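Local atomic coordinates of nitrate transport protein (Xanthomonas axonopodis pv. citri, PDB entry 3KSX), a protein that probably captures alkanesulfonates in the periplasm for delivery to a membrane transporter, and is bound here to the sulfonate buffer MOPS. Residues A[28-33]-A[59-64]; A[68-73]-A[135-140]; A[100-105]-A[277-282]; A[115-120]-A[199-204]. All coordinates share one frame; numbering follows the deposited sequence.

Overall arrangement
The chain folds into two lobes, each built on its own mixed five-stranded sheet, in the manner of a periplasmic binding protein. Contact 1 pairs two parallel strands at one edge of the first sheet, and contact 3 lies on that sheet's other outermost strand, with centres about 21 Å apart. Contact 4 forms one edge of the second sheet, about 37 Å from contact 1, centre to centre. Between them, contact 2 joins the lobes next to the ligand: G68 N hydrogen-bonds bound MOPS, and the side chain of S140 comes within about 3 Å of it. Contacts 2 and 3 also touch, L72 CD1 packing 3.5 Å from L100 CD2.

Contact 1 (A[28-33]-A[59-64]); sequences PAQLRI and KITWVE
I33 and W62 sit side by side on two parallel strands, and the bump of the one rests on the flat of the other. The I33 CG2 methyl lies over the face of the indole, 4.0 Å from the centroid of the W62 six-membered ring and 15° off its normal, a clear CH-pi contact. With I33 CG1 anti to the backbone N (chi1 169°), CG2 is left on the side facing the ring, while I33 CD1 follows the indole outward to W62 CZ3 at 3.9 Å. Behind this pair the I60 CD1 methyl curls back to L31 CB, filling the next hollow on the same apolar face.

The other face carries Q30, R32, K59, T61 and V63 and is largely polar. The extended chain of Q30 runs beside K59, then its NE2 reaches across to T61 OG1 at 3.2 Å, a bent bond (144° at the hydrogen). Further along, V63 CG2 fits under one face of the R32 guanidinium, 3.6 Å from R32 NH2; R32 NE is taken by S79 O. Between the faces a regular ladder runs, from K59 N to A29 O through to V63 N to I33 O at 2.9 Å.

Strand 59-65 is outermost in the sheet, and strand 30-36 lies between it and strand 82-86. Helix 225-244 covers L31 and W62, while helix 50-54 packs against I60 and W62.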
loop_
_atom_site.group_PDB
_atom_site.type_symbol
_atom_site.label_atom_id
_atom_site.label_comp_id
_atom_site.label_asym_id
_atom_site.label_seq_id
_atom_site.Cartn_x
_atom_site.Cartn_y
_atom_site.Cartn_z
ATOM N N PRO A 28 -13.968 16.330 15.443
ATOM C CA PRO A 28 -14.838 16.538 14.289
ATOM C C PRO A 28 -16.160 15.797 14.358
ATOM O O PRO A 28 -16.296 14.833 15.117
ATOM C CB PRO A 28 -14.005 16.005 13.131
ATOM C CG PRO A 28 -13.073 15.085 13.796
ATOM C CD PRO A 28 -12.718 15.672 15.063
ATOM N N ALA A 29 -17.123 16.256 13.552
ATOM C CA ALA A 29 -18.425 15.603 13.448
ATOM C C ALA A 29 -18.262 14.215 12.806
ATOM O O ALA A 29 -18.969 13.259 13.171
ATOM C CB ALA A 29 -19.351 16.423 12.598
ATOM N N GLN A 30 -17.314 14.101 11.869
ATOM C CA GLN A 30 -17.231 12.895 11.069
ATOM C C GLN A 30 -15.757 12.640 10.644
ATOM O O GLN A 30 -14.972 13.592 10.461
ATOM C CB GLN A 30 -18.119 13.029 9.817
ATOM C CG GLN A 30 -18.269 11.659 9.134
ATOM C CD GLN A 30 -19.136 11.647 7.863
ATOM O OE1 GLN A 30 -19.289 12.663 7.177
ATOM N NE2 GLN A 30 -19.665 10.467 7.533
ATOM N N LEU A 31 -15.403 11.362 10.497
ATOM C CA LEU A 31 -14.119 10.972 9.911
ATOM C C LEU A 31 -14.461 9.924 8.873
ATOM O O LEU A 31 -14.860 8.806 9.245
ATOM C CB LEU A 31 -13.205 10.365 10.978
ATOM C CG LEU A 31 -11.964 9.632 10.392
ATOM C CD1 LEU A 31 -11.117 10.560 9.481
ATOM C CD2 LEU A 31 -11.147 9.065 11.502
ATOM N N ARG A 32 -14.340 10.262 7.586
ATOM C CA ARG A 32 -14.540 9.306 6.527
ATOM C C ARG A 32 -13.126 8.876 6.143
ATOM O O ARG A 32 -12.363 9.718 5.627
ATOM C CB ARG A 32 -15.222 9.958 5.296
ATOM C CG ARG A 32 -16.735 10.242 5.509
ATOM C CD ARG A 32 -17.544 10.723 4.254
ATOM N NE ARG A 32 -17.237 9.969 3.066
ATOM C CZ ARG A 32 -17.837 8.882 2.556
ATOM N NH1 ARG A 32 -18.859 8.291 3.113
ATOM N NH2 ARG A 32 -17.372 8.374 1.395
ATOM N N ILE A 33 -12.757 7.647 6.557
ATOM C CA ILE A 33 -11.368 7.159 6.436
ATOM C C ILE A 33 -11.263 6.036 5.394
ATOM O O ILE A 33 -12.063 5.098 5.377
ATOM C CB ILE A 33 -10.797 6.817 7.817
ATOM C CG1 ILE A 33 -9.495 6.075 7.750
ATOM C CG2 ILE A 33 -11.820 5.995 8.649
ATOM C CD1 ILE A 33 -8.830 5.857 9.124
ATOM N N LYS A 59 -18.595 10.409 14.088
ATOM C CA LYS A 59 -19.149 9.344 13.258
ATOM C C LYS A 59 -17.957 8.849 12.433
ATOM O O LYS A 59 -17.373 9.646 11.677
ATOM C CB LYS A 59 -20.209 9.934 12.300
ATOM C CG LYS A 59 -20.913 8.927 11.390
ATOM C CD LYS A 59 -21.669 9.650 10.213
ATOM C CE LYS A 59 -22.636 8.777 9.428
ATOM N NZ LYS A 59 -22.108 8.146 8.116
ATOM N N ILE A 60 -17.612 7.577 12.580
ATOM C CA ILE A 60 -16.498 7.003 11.824
ATOM C C ILE A 60 -17.085 6.201 10.726
ATOM O O ILE A 60 -17.900 5.305 10.973
ATOM C CB ILE A 60 -15.687 6.017 12.692
ATOM C CG1 ILE A 60 -15.271 6.638 14.048
ATOM C CG2 ILE A 60 -14.446 5.504 11.959
ATOM C CD1 ILE A 60 -14.281 7.700 14.034
ATOM N N THR A 61 -16.662 6.498 9.500
ATOM C CA THR A 61 -17.104 5.792 8.339
ATOM C C THR A 61 -15.866 5.267 7.531
ATOM O O THR A 61 -15.106 6.068 6.906
ATOM C CB THR A 61 -17.845 6.749 7.420
ATOM O OG1 THR A 61 -18.934 7.365 8.129
ATOM C CG2 THR A 61 -18.390 6.006 6.209
ATOM N N TRP A 62 -15.721 3.937 7.512
ATOM C CA TRP A 62 -14.622 3.296 6.766
ATOM C C TRP A 62 -15.071 3.081 5.354
ATOM O O TRP A 62 -16.176 2.602 5.117
ATOM C CB TRP A 62 -14.313 1.936 7.380
ATOM C CG TRP A 62 -13.660 1.982 8.690
ATOM C CD1 TRP A 62 -14.297 2.020 9.912
ATOM C CD2 TRP A 62 -12.252 2.094 8.978
ATOM N NE1 TRP A 62 -13.369 2.080 10.924
ATOM C CE2 TRP A 62 -12.115 2.133 10.384
ATOM C CE3 TRP A 62 -11.092 2.077 8.197
ATOM C CZ2 TRP A 62 -10.868 2.209 11.021
ATOM C CZ3 TRP A 62 -9.865 2.157 8.810
ATOM C CH2 TRP A 62 -9.758 2.228 10.236
ATOM N N VAL A 63 -14.209 3.362 4.396
ATOM C CA VAL A 63 -14.567 3.259 2.994
ATOM C C VAL A 63 -13.441 2.455 2.329
ATOM O O VAL A 63 -12.298 2.885 2.303
ATOM C CB VAL A 63 -14.701 4.677 2.318
ATOM C CG1 VAL A 63 -14.919 4.548 0.807
ATOM C CG2 VAL A 63 -15.766 5.585 3.004
ATOM N N GLU A 64 -13.767 1.285 1.757
ATOM C CA GLU A 64 -12.783 0.458 1.112
ATOM C C GLU A 64 -12.423 0.848 -0.337
ATOM O O GLU A 64 -13.327 1.233 -1.093
ATOM C CB GLU A 64 -13.385 -0.970 1.106
ATOM C CG GLU A 64 -12.500 -1.949 0.411
ATOM C CD GLU A 64 -13.254 -3.134 -0.141
ATOM O OE1 GLU A 64 -13.810 -3.903 0.699
ATOM O OE2 GLU A 64 -13.272 -3.269 -1.421
#

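Contact 2 (A[68-73]-A[135-140]); sequences GPQLLE and AFQKGS
P69 presses into the turn around Q137, where the two lobes of this periplasmic-binding-protein fold meet beside the ligand cleft. P69 belongs to the first turn of helix 68-76 in one lobe; Q137 to S140 form a type II beta turn leading from strand 133-136 into helix 141-152 of the other.

The tight part is the pyrrolidine. Its CG is the leading point, 3.3 Å from K138 O and 3.7 Å from G139 O. The Q137 side chain walls the ring from another side, with Q137 CG 3.8 Å from P69 CD. Q137 gets there by starting anti to its own N (chi1 170°) and folding back at chi2, which brings Q137 NE2 to 3.6 Å from P69 CG.

Toward the surface the contact thins to two amides arriving from opposite directions. Q70 NE2 donates to Q137 OE1 at 2.9 Å, but poorly aligned: the donor stands 50° out of the carbonyl plane, and the amide planes are 49° apart. K138, exposed, sends its chain away from the helix, where its amine makes a cation-pi contact with Y164.

On the inner side both helix starts face bound MOPS: G68 N hydrogen-bonds it, and S140 is the N-cap of helix 141-152, an arrangement that would suit an anionic ligand. Q137 O is gripped twice, by S140 N and, in its carbonyl plane on a lone pair, by S140 OG at 2.8 Å.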
loop_
_atom_site.group_PDB
_atom_site.type_symbol
_atom_site.label_atom_id
_atom_site.label_comp_id
_atom_site.label_asym_id
_atom_site.label_seq_id
_atom_site.Cartn_x
_atom_site.Cartn_y
_atom_site.Cartn_z
ATOM N N GLY A 68 -4.165 1.878 -3.625
ATOM C CA GLY A 68 -3.818 3.247 -3.169
ATOM C C GLY A 68 -4.149 4.370 -4.111
ATOM O O GLY A 68 -4.623 5.420 -3.661
ATOM N N PRO A 69 -3.899 4.193 -5.438
ATOM C CA PRO A 69 -4.202 5.286 -6.356
ATOM C C PRO A 69 -5.712 5.647 -6.352
ATOM O O PRO A 69 -6.027 6.787 -6.373
ATOM C CB PRO A 69 -3.798 4.710 -7.735
ATOM C CG PRO A 69 -2.597 3.729 -7.289
ATOM C CD PRO A 69 -3.237 3.065 -6.120
ATOM N N GLN A 70 -6.550 4.630 -6.165
ATOM C CA GLN A 70 -8.001 4.760 -6.101
ATOM C C GLN A 70 -8.389 5.594 -4.911
ATOM O O GLN A 70 -9.191 6.569 -5.028
ATOM C CB GLN A 70 -8.683 3.375 -6.106
ATOM C CG GLN A 70 -8.547 2.628 -7.469
ATOM C CD GLN A 70 -7.377 1.713 -7.496
ATOM O OE1 GLN A 70 -6.369 1.948 -6.818
ATOM N NE2 GLN A 70 -7.504 0.632 -8.258
ATOM N N LEU A 71 -7.794 5.224 -3.770
ATOM C CA LEU A 71 -7.957 5.877 -2.481
ATOM C C LEU A 71 -7.488 7.306 -2.516
ATOM O O LEU A 71 -8.182 8.175 -1.966
ATOM C CB LEU A 71 -7.149 5.101 -1.450
ATOM C CG LEU A 71 -7.397 5.543 0.045
ATOM C CD1 LEU A 71 -7.140 4.411 0.982
ATOM C CD2 LEU A 71 -6.567 6.711 0.361
ATOM N N LEU A 72 -6.361 7.569 -3.197
ATOM C CA LEU A 72 -5.942 8.980 -3.386
ATOM C C LEU A 72 -6.822 9.847 -4.334
ATOM O O LEU A 72 -7.043 11.058 -4.102
ATOM C CB LEU A 72 -4.482 9.044 -3.871
ATOM C CG LEU A 72 -3.314 8.988 -2.863
ATOM C CD1 LEU A 72 -3.154 10.340 -2.233
ATOM C CD2 LEU A 72 -3.537 7.971 -1.812
ATOM N N GLU A 73 -7.411 9.242 -5.330
ATOM C CA GLU A 73 -8.272 10.005 -6.205
ATOM C C GLU A 73 -9.483 10.425 -5.394
ATOM O O GLU A 73 -9.999 11.522 -5.567
ATOM C CB GLU A 73 -8.778 9.071 -7.316
ATOM C CG GLU A 73 -7.716 8.774 -8.408
ATOM C CD GLU A 73 -7.381 9.947 -9.359
ATOM O OE1 GLU A 73 -7.972 11.050 -9.244
ATOM O OE2 GLU A 73 -6.469 9.751 -10.214
ATOM N N ALA A 135 1.406 -7.181 -15.466
ATOM C CA ALA A 135 0.234 -6.539 -14.841
ATOM C C ALA A 135 0.668 -5.878 -13.523
ATOM O O ALA A 135 1.415 -6.482 -12.719
ATOM C CB ALA A 135 -0.796 -7.627 -14.471
ATOM N N PHE A 136 0.181 -4.675 -13.273
ATOM C CA PHE A 136 0.328 -4.045 -11.911
ATOM C C PHE A 136 -0.550 -2.833 -11.841
ATOM O O PHE A 136 -0.943 -2.288 -12.878
ATOM C CB PHE A 136 1.790 -3.589 -11.551
ATOM C CG PHE A 136 2.450 -2.688 -12.614
ATOM C CD1 PHE A 136 2.524 -1.273 -12.403
ATOM C CD2 PHE A 136 2.996 -3.212 -13.784
ATOM C CE1 PHE A 136 3.132 -0.458 -13.326
ATOM C CE2 PHE A 136 3.633 -2.369 -14.757
ATOM C CZ PHE A 136 3.650 -0.988 -14.506
ATOM N N GLN A 137 -0.813 -2.375 -10.627
ATOM C CA GLN A 137 -1.552 -1.120 -10.489
ATOM C C GLN A 137 -0.624 0.057 -10.719
ATOM O O GLN A 137 0.352 0.239 -10.006
ATOM C CB GLN A 137 -2.163 -1.105 -9.082
ATOM C CG GLN A 137 -2.756 0.248 -8.692
ATOM C CD GLN A 137 -4.078 0.523 -9.373
ATOM O OE1 GLN A 137 -4.969 -0.304 -9.402
ATOM N NE2 GLN A 137 -4.234 1.754 -9.857
ATOM N N LYS A 138 -0.938 0.868 -11.720
ATOM C CA LYS A 138 -0.130 2.061 -12.035
ATOM C C LYS A 138 -0.064 2.980 -10.806
ATOM O O LYS A 138 -1.103 3.273 -10.200
ATOM C CB LYS A 138 -0.801 2.824 -13.192
ATOM C CG LYS A 138 0.071 3.993 -13.615
ATOM C CD LYS A 138 -0.680 4.894 -14.574
ATOM C CE LYS A 138 0.299 5.348 -15.625
ATOM N NZ LYS A 138 -0.348 6.215 -16.675
ATOM N N GLY A 139 1.134 3.472 -10.478
ATOM C CA GLY A 139 1.256 4.457 -9.413
ATOM C C GLY A 139 1.116 3.772 -8.038
ATOM O O GLY A 139 0.986 4.453 -7.038
ATOM N N SER A 140 1.163 2.437 -7.990
ATOM C CA SER A 140 1.130 1.685 -6.669
ATOM C C SER A 140 2.532 1.318 -6.190
ATOM O O SER A 140 3.526 1.467 -6.895
ATOM C CB SER A 140 0.309 0.377 -6.789
ATOM O OG SER A 140 1.070 -0.624 -7.495
#

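Contact 3 (A[100-105]-A[277-282]); sequences LLYVGW and QPLSAQ
W105 and Q277 make a single antiparallel bridge, hydrogen-bonded both ways, that ties the segment leading into helix 281-296 to the outermost strand of the first lobe's sheet. Just before it the strand carries a classic beta bulge, V103 and G104 both facing F214 on strand 212-217. Q277 N gives a well-directed bond to W105 O at 2.8 Å; the return bond, W105 N to Q277 O, is modelled unusually short, so its length is doubtful.

W105 CG is turned opposite the backbone N (chi1 165°), laying the indole alongside the Q277 chain so that W105 CE3 meets Q277 CG at 3.6 Å. Q277 itself takes the cramped first torsion, CG between N and the carbonyl carbon (chi1 39°), then runs extended beside the ring.

The side chain of L279 packs against W105 CB. Its CG sits 3.8 Å from that CB, and its two methyls fork: L279 CD2 goes to Y102 CB, also at 3.8 Å, and CD1 to the bulge. The Y102 ring leads away from L279; its hydroxyl bonds Q94 and Q287, the latter on helix 281-296. S280 is the N-cap of this helix, its OG bonding V283 N. W105 NE1 is held by T210 O, while at the bulge L279 CD1 lies 3.4 Å from G104 N.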
loop_
_atom_site.group_PDB
_atom_site.type_symbol
_atom_site.label_atom_id
_atom_site.label_comp_id
_atom_site.label_asym_id
_atom_site.label_seq_id
_atom_site.Cartn_x
_atom_site.Cartn_y
_atom_site.Cartn_z
ATOM N N LEU A 100 -2.371 17.285 -0.660
ATOM C CA LEU A 100 -2.457 16.379 0.462
ATOM C C LEU A 100 -1.361 16.646 1.464
ATOM O O LEU A 100 -0.369 17.302 1.136
ATOM C CB LEU A 100 -2.347 14.948 -0.114
ATOM C CG LEU A 100 -1.125 14.636 -0.984
ATOM C CD1 LEU A 100 0.016 14.209 -0.035
ATOM C CD2 LEU A 100 -1.507 13.373 -1.785
ATOM N N LEU A 101 -1.505 16.086 2.679
ATOM C CA LEU A 101 -0.437 16.057 3.613
ATOM C C LEU A 101 -0.066 14.591 3.914
ATOM O O LEU A 101 -0.948 13.749 3.906
ATOM C CB LEU A 101 -0.916 16.737 4.927
ATOM C CG LEU A 101 -1.055 18.245 4.904
ATOM C CD1 LEU A 101 -1.671 18.652 6.282
ATOM C CD2 LEU A 101 0.289 18.971 4.647
ATOM N N TYR A 102 1.212 14.328 4.214
ATOM C CA TYR A 102 1.660 13.042 4.789
ATOM C C TYR A 102 1.567 13.254 6.275
ATOM O O TYR A 102 2.237 14.138 6.765
ATOM C CB TYR A 102 3.132 12.828 4.430
ATOM C CG TYR A 102 3.414 12.593 2.967
ATOM C CD1 TYR A 102 3.478 13.672 2.060
ATOM C CD2 TYR A 102 3.659 11.314 2.502
ATOM C CE1 TYR A 102 3.818 13.459 0.657
ATOM C CE2 TYR A 102 3.989 11.077 1.159
ATOM C CZ TYR A 102 4.024 12.128 0.235
ATOM O OH TYR A 102 4.377 11.883 -1.112
ATOM N N VAL A 103 0.823 12.422 7.021
ATOM C CA VAL A 103 0.591 12.703 8.431
ATOM C C VAL A 103 1.100 11.489 9.273
ATOM O O VAL A 103 1.137 11.501 10.515
ATOM C CB VAL A 103 -0.942 13.019 8.705
ATOM C CG1 VAL A 103 -1.391 14.253 7.846
ATOM C CG2 VAL A 103 -1.837 11.716 8.360
ATOM N N GLY A 104 1.485 10.428 8.595
ATOM C CA GLY A 104 1.973 9.268 9.300
ATOM C C GLY A 104 2.703 8.313 8.393
ATOM O O GLY A 104 2.514 8.350 7.163
ATOM N N TRP A 105 3.585 7.507 8.990
ATOM C CA TRP A 105 4.468 6.612 8.189
ATOM C C TRP A 105 4.363 5.183 8.669
ATOM O O TRP A 105 4.334 4.969 9.897
ATOM C CB TRP A 105 5.935 7.119 8.197
ATOM C CG TRP A 105 6.959 6.090 7.713
ATOM C CD1 TRP A 105 7.060 5.565 6.484
ATOM C CD2 TRP A 105 7.918 5.386 8.525
ATOM N NE1 TRP A 105 8.106 4.635 6.420
ATOM C CE2 TRP A 105 8.618 4.488 7.675
ATOM C CE3 TRP A 105 8.259 5.453 9.875
ATOM C CZ2 TRP A 105 9.652 3.643 8.138
ATOM C CZ3 TRP A 105 9.213 4.580 10.356
ATOM C CH2 TRP A 105 9.919 3.688 9.476
ATOM N N GLN A 277 3.681 5.702 12.532
ATOM C CA GLN A 277 4.348 6.705 13.409
ATOM C C GLN A 277 4.709 7.933 12.598
ATOM O O GLN A 277 4.476 7.968 11.334
ATOM C CB GLN A 277 5.582 6.109 13.965
ATOM C CG GLN A 277 6.298 5.251 12.921
ATOM C CD GLN A 277 7.270 4.286 13.566
ATOM O OE1 GLN A 277 6.958 3.110 13.798
ATOM N NE2 GLN A 277 8.466 4.767 13.825
ATOM N N PRO A 278 5.291 8.936 13.270
ATOM C CA PRO A 278 5.611 10.146 12.600
ATOM C C PRO A 278 6.687 9.913 11.579
ATOM O O PRO A 278 7.475 8.975 11.673
ATOM C CB PRO A 278 6.193 11.027 13.701
ATOM C CG PRO A 278 5.593 10.519 14.960
ATOM C CD PRO A 278 5.573 9.036 14.718
ATOM N N LEU A 279 6.666 10.721 10.556
ATOM C CA LEU A 279 7.699 10.684 9.520
ATOM C C LEU A 279 9.026 11.177 10.091
ATOM O O LEU A 279 9.111 12.213 10.789
ATOM C CB LEU A 279 7.297 11.511 8.246
ATOM C CG LEU A 279 6.211 10.840 7.329
ATOM C CD1 LEU A 279 4.773 11.036 7.801
ATOM C CD2 LEU A 279 6.341 11.453 5.946
ATOM N N SER A 280 10.057 10.409 9.803
ATOM C CA SER A 280 11.417 10.809 10.247
ATOM C C SER A 280 12.113 11.525 9.097
ATOM O O SER A 280 11.688 11.379 7.938
ATOM C CB SER A 280 12.192 9.512 10.620
ATOM O OG SER A 280 12.445 8.723 9.461
ATOM N N ALA A 281 13.251 12.195 9.379
ATOM C CA ALA A 281 14.023 12.832 8.348
ATOM C C ALA A 281 14.455 11.918 7.219
ATOM O O ALA A 281 14.307 12.245 6.032
ATOM C CB ALA A 281 15.177 13.629 8.952
ATOM N N GLN A 282 14.919 10.726 7.566
ATOM C CA GLN A 282 15.403 9.789 6.573
ATOM C C GLN A 282 14.260 9.263 5.698
ATOM O O GLN A 282 14.466 9.055 4.526
ATOM C CB GLN A 282 16.176 8.618 7.229
ATOM C CG GLN A 282 17.525 9.011 7.861
ATOM C CD GLN A 282 18.376 9.855 6.935
ATOM O OE1 GLN A 282 18.706 10.998 7.264
ATOM N NE2 GLN A 282 18.713 9.324 5.775
#

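Contact 4 (A[115-120]-A[199-204]); sequences ILVPSK and RLLANG. With SO4 (sulfate ion), chain C.
L201 and A202 both face I115, a classic beta bulge that moves the pairing of two antiparallel strands by one residue. I115 O accepts twice there, from L201 N at 2.7 Å and more weakly from A202 N at 3.3 Å. Past the bulge the ladder is regular again, with V117 and R199 exchanging backbone bonds. The extra residue also turns L201 toward the neighbouring strand, where its CD2 methyl packs on V117 CG1 at 4.1 Å.

The R199 side chain reaches across to strand 113-118, its bend at chi3 (-81°) laying the guanidinium flat over V117 CG2, 3.5 Å from its plane. In that plane, at the edge, R199 NE donates to S119 O at 3.3 Å, a nearly straight bond (171°), and NH1 goes on to L123 O. The head group is thus fixed in position and rotation.

At the far end N203 N binds O1 of a sulfate ion at 2.9 Å, with L200 CD2 close to its O4; the ion probably comes from the crystallisation liquor. Helix 141-152 covers I115 and A202, helix 188-194 L116 and L200. The whole is a bulged antiparallel edge, strand 198-203 closing the mixed beta-sheet of the second alpha/beta lobe.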
loop_
_atom_site.group_PDB
_atom_site.type_symbol
_atom_site.label_atom_id
_atom_site.label_comp_id
_atom_site.label_asym_id
_atom_site.label_seq_id
_atom_site.Cartn_x
_atom_site.Cartn_y
_atom_site.Cartn_z
ATOM N N ILE A 115 6.911 -9.849 -7.376
ATOM C CA ILE A 115 6.639 -10.156 -8.734
ATOM C C ILE A 115 6.369 -11.665 -8.790
ATOM O O ILE A 115 7.256 -12.476 -8.392
ATOM C CB ILE A 115 7.822 -9.722 -9.605
ATOM C CG1 ILE A 115 8.179 -8.218 -9.362
ATOM C CG2 ILE A 115 7.605 -9.995 -11.158
ATOM C CD1 ILE A 115 9.430 -7.810 -10.243
ATOM N N LEU A 116 5.171 -11.986 -9.302
ATOM C CA LEU A 116 4.663 -13.351 -9.456
ATOM C C LEU A 116 4.686 -13.716 -10.936
ATOM O O LEU A 116 4.469 -12.844 -11.805
ATOM C CB LEU A 116 3.256 -13.448 -8.861
ATOM C CG LEU A 116 2.976 -13.090 -7.412
ATOM C CD1 LEU A 116 1.582 -13.462 -7.055
ATOM C CD2 LEU A 116 3.952 -13.768 -6.527
ATOM N N VAL A 117 4.941 -14.980 -11.241
ATOM C CA VAL A 117 4.716 -15.524 -12.551
ATOM C C VAL A 117 3.828 -16.743 -12.424
ATOM O O VAL A 117 3.806 -17.431 -11.315
ATOM C CB VAL A 117 6.024 -15.895 -13.340
ATOM C CG1 VAL A 117 6.900 -14.642 -13.496
ATOM C CG2 VAL A 117 6.777 -17.005 -12.569
ATOM N N PRO A 118 3.081 -17.035 -13.492
ATOM C CA PRO A 118 2.308 -18.275 -13.475
ATOM C C PRO A 118 3.292 -19.423 -13.214
ATOM O O PRO A 118 4.422 -19.430 -13.741
ATOM C CB PRO A 118 1.742 -18.375 -14.908
ATOM C CG PRO A 118 1.591 -16.902 -15.298
ATOM C CD PRO A 118 2.900 -16.316 -14.781
ATOM N N SER A 119 2.845 -20.369 -12.414
ATOM C CA SER A 119 3.700 -21.506 -12.006
ATOM C C SER A 119 4.135 -22.330 -13.230
ATOM O O SER A 119 5.270 -22.810 -13.299
ATOM C CB SER A 119 3.037 -22.309 -10.884
ATOM O OG SER A 119 1.752 -22.764 -11.269
ATOM N N LYS A 120 3.301 -22.362 -14.287
ATOM C CA LYS A 120 3.674 -23.130 -15.456
ATOM C C LYS A 120 4.724 -22.507 -16.335
ATOM O O LYS A 120 5.199 -23.128 -17.280
ATOM C CB LYS A 120 2.450 -23.440 -16.308
ATOM C CG LYS A 120 1.851 -22.205 -16.979
ATOM C CD LYS A 120 1.849 -22.345 -18.498
ATOM C CE LYS A 120 0.449 -22.295 -19.052
ATOM N NZ LYS A 120 0.483 -21.680 -20.451
ATOM N N ARG A 199 4.511 -18.804 -8.917
ATOM C CA ARG A 199 5.820 -18.874 -8.267
ATOM C C ARG A 199 6.267 -17.468 -7.963
ATOM O O ARG A 199 6.009 -16.582 -8.755
ATOM C CB ARG A 199 6.929 -19.520 -9.139
ATOM C CG ARG A 199 6.795 -21.052 -9.301
ATOM C CD ARG A 199 7.931 -21.531 -10.180
ATOM N NE ARG A 199 7.668 -21.323 -11.610
ATOM C CZ ARG A 199 8.364 -20.458 -12.374
ATOM N NH1 ARG A 199 9.342 -19.696 -11.904
ATOM N NH2 ARG A 199 8.089 -20.374 -13.643
ATOM N N LEU A 200 6.937 -17.276 -6.823
ATOM C CA LEU A 200 7.615 -15.990 -6.588
ATOM C C LEU A 200 8.787 -15.803 -7.548
ATOM O O LEU A 200 9.734 -16.646 -7.678
ATOM C CB LEU A 200 8.100 -15.943 -5.128
ATOM C CG LEU A 200 8.839 -14.705 -4.663
ATOM C CD1 LEU A 200 7.916 -13.529 -4.710
ATOM C CD2 LEU A 200 9.280 -14.972 -3.225
ATOM N N LEU A 201 8.866 -14.651 -8.212
ATOM C CA LEU A 201 10.035 -14.449 -9.010
ATOM C C LEU A 201 11.019 -13.535 -8.226
ATOM O O LEU A 201 12.224 -13.753 -8.254
ATOM C CB LEU A 201 9.667 -13.830 -10.365
ATOM C CG LEU A 201 10.835 -13.748 -11.334
ATOM C CD1 LEU A 201 11.082 -15.070 -11.867
ATOM C CD2 LEU A 201 10.487 -12.882 -12.528
ATOM N N ALA A 202 10.491 -12.486 -7.589
ATOM C CA ALA A 202 11.353 -11.543 -6.816
ATOM C C ALA A 202 10.499 -10.856 -5.790
ATOM O O ALA A 202 9.310 -10.728 -5.998
ATOM C CB ALA A 202 11.979 -10.497 -7.746
ATOM N N ASN A 203 11.059 -10.490 -4.638
ATOM C CA ASN A 203 10.296 -9.637 -3.650
ATOM C C ASN A 203 11.041 -8.368 -3.402
ATOM O O ASN A 203 11.984 -8.071 -4.159
ATOM C CB ASN A 203 9.989 -10.405 -2.335
ATOM C CG ASN A 203 11.273 -10.771 -1.536
ATOM O OD1 ASN A 203 12.367 -10.193 -1.741
ATOM N ND2 ASN A 203 11.123 -11.690 -0.578
ATOM N N GLY A 204 10.663 -7.621 -2.346
ATOM C CA GLY A 204 11.181 -6.311 -2.184
ATOM C C GLY A 204 12.338 -6.211 -1.243
ATOM O O GLY A 204 12.766 -5.115 -0.970
HETATM S S SO4 C . 13.759 -13.080 -4.073
HETATM O O1 SO4 C . 13.741 -11.597 -4.283
HETATM O O2 SO4 C . 14.375 -13.669 -5.278
HETATM O O3 SO4 C . 14.511 -13.397 -2.861
HETATM O O4 SO4 C . 12.465 -13.779 -3.904
#